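PDB 3NYM: uncharacterized protein from Neisseria meningitidis serogroup B, which is of unknown function, being an all-helical, two-subunit member of an uncharacterised protein family (DUF6853). Local coordinates for residues V17-F23 with L111-E115. Residues are numbered along the deposited sequence.
Sequences VGLYQGF and LLSAE
Leu111 lays its CD2 methyl into a notch formed by Val17, Gly18 and Phe23: CD2 lies 4.1 Å from Val17 CG1, 3.9 Å from Gly18 N and 4.1 Å from Phe23 CZ, meeting the Phe23 ring obliquely. Its CA-to-CB bond points sideways, and the m,t rotamer brings CD2 up against residues 17-23. The C-terminal ends of helix 13-20 and helix 83-113 lie side by side here, with CA-CA separations of 6.8 Å for Gly18 and Leu111 and 7.1 Å for Gln21 and Ala114. A CB on Gly18 would lie 3.0 Å from Phe23 CE1, so glycine leaves room for the ring. A Schellman motif ends the first helix, pairing Phe23 N with Gly18 O (3.3 Å) and Gly22 N with Leu19 O (3.0 Å); Gly22, at phi 89°, is its C-prime residue, and the reversal leads into Phe23. Gln21, the residue before Gly22, extends an m,t side chain across the gap, so that NE2 donates to Leu111 O (2.8 Å) while OE1 sits 3.4 Å from Ala114 CA. Ala114 turns out of its helix with positive phi (55°), and Ser113 OG accepts from Glu115 N (3.2 Å) in an ST turn. Trp123 also hydrogen-bonds Leu111 O through NE1 and packs on Val17 and Gln21, while Trp43 meets Phe23 and Leu111. Val17 also packs on Leu75 of the second subunit. Besides the weak bond from Ala114 N, the Leu111 carbonyl thus receives two side-chain donors, one amide and one indole, so this buried apolar junction also satisfies a polar backbone group.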
# COMPACT_ATOMS: atom_id res chain seq x y z
N VAL A 17 -10.76 11.11 -16.66
CA VAL A 17 -11.96 11.31 -15.85
C VAL A 17 -12.07 12.78 -15.44
O VAL A 17 -13.14 13.38 -15.49
CB VAL A 17 -11.97 10.41 -14.61
CG1 VAL A 17 -13.17 10.72 -13.73
CG2 VAL A 17 -11.97 8.95 -15.02
N GLY A 18 -10.94 13.35 -15.04
CA GLY A 18 -10.88 14.75 -14.70
C GLY A 18 -11.35 15.65 -15.83
O GLY A 18 -12.06 16.64 -15.60
N LEU A 19 -10.97 15.31 -17.06
CA LEU A 19 -11.33 16.14 -18.21
C LEU A 19 -12.84 16.18 -18.42
O LEU A 19 -13.39 17.20 -18.84
CB LEU A 19 -10.62 15.67 -19.48
CG LEU A 19 -9.10 15.80 -19.47
CD1 LEU A 19 -8.48 15.11 -20.68
CD2 LEU A 19 -8.70 17.28 -19.42
N TYR A 20 -13.53 15.07 -18.13
CA TYR A 20 -14.99 15.08 -18.21
C TYR A 20 -15.56 16.09 -17.22
O TYR A 20 -16.63 16.65 -17.44
CB TYR A 20 -15.57 13.67 -17.97
CG TYR A 20 -15.47 12.82 -19.22
CD1 TYR A 20 -16.38 12.98 -20.26
CD2 TYR A 20 -14.44 11.90 -19.37
CE1 TYR A 20 -16.28 12.23 -21.42
CE2 TYR A 20 -14.33 11.14 -20.54
CZ TYR A 20 -15.25 11.31 -21.55
OH TYR A 20 -15.16 10.56 -22.71
N GLN A 21 -14.81 16.36 -16.16
CA GLN A 21 -15.28 17.28 -15.12
C GLN A 21 -14.81 18.71 -15.37
O GLN A 21 -15.01 19.59 -14.54
CB GLN A 21 -14.84 16.80 -13.73
CG GLN A 21 -15.30 15.39 -13.44
CD GLN A 21 -15.05 14.96 -12.01
OE1 GLN A 21 -14.69 15.77 -11.16
NE2 GLN A 21 -15.25 13.68 -11.75
N GLY A 22 -14.17 18.93 -16.51
CA GLY A 22 -13.81 20.27 -16.92
C GLY A 22 -12.45 20.77 -16.46
O GLY A 22 -12.17 21.97 -16.53
N PHE A 23 -11.59 19.87 -15.99
CA PHE A 23 -10.23 20.28 -15.63
C PHE A 23 -9.15 19.31 -16.13
O PHE A 23 -9.42 18.15 -16.40
CB PHE A 23 -10.09 20.53 -14.12
CG PHE A 23 -10.47 19.36 -13.26
CD1 PHE A 23 -9.56 18.34 -13.03
CD2 PHE A 23 -11.73 19.28 -12.69
CE1 PHE A 23 -9.91 17.26 -12.24
CE2 PHE A 23 -12.08 18.19 -11.90
CZ PHE A 23 -11.17 17.19 -11.67
N LEU A 111 -12.37 12.19 -7.47
CA LEU A 111 -12.98 12.20 -8.78
C LEU A 111 -14.41 11.67 -8.69
O LEU A 111 -15.31 12.21 -9.34
CB LEU A 111 -12.16 11.35 -9.75
CG LEU A 111 -10.85 12.03 -10.16
CD1 LEU A 111 -9.87 11.04 -10.74
CD2 LEU A 111 -11.17 13.14 -11.17
N LEU A 112 -14.63 10.63 -7.89
CA LEU A 112 -15.96 10.04 -7.73
C LEU A 112 -16.96 11.02 -7.09
O LEU A 112 -18.15 10.94 -7.37
CB LEU A 112 -15.89 8.77 -6.88
CG LEU A 112 -15.56 7.46 -7.59
CD1 LEU A 112 -15.29 6.37 -6.57
CD2 LEU A 112 -16.69 7.05 -8.51
N SER A 113 -16.47 11.90 -6.23
CA SER A 113 -17.33 12.90 -5.61
C SER A 113 -17.54 14.09 -6.53
O SER A 113 -18.47 14.88 -6.35
CB SER A 113 -16.72 13.39 -4.30
OG SER A 113 -15.68 14.32 -4.56
N ALA A 114 -16.64 14.23 -7.51
CA ALA A 114 -16.66 15.34 -8.47
C ALA A 114 -16.65 16.71 -7.78
O ALA A 114 -17.18 17.69 -8.31
CB ALA A 114 -17.85 15.23 -9.42
N GLU A 115 -16.03 16.78 -6.61
CA GLU A 115 -16.10 17.99 -5.80
C GLU A 115 -15.37 19.17 -6.43
O GLU A 115 -15.71 20.32 -6.17
CB GLU A 115 -15.60 17.73 -4.38
CG GLU A 115 -14.09 17.76 -4.21
CD GLU A 115 -13.67 17.52 -2.78
OE1 GLU A 115 -13.48 16.34 -2.40
OE2 GLU A 115 -13.53 18.51 -2.02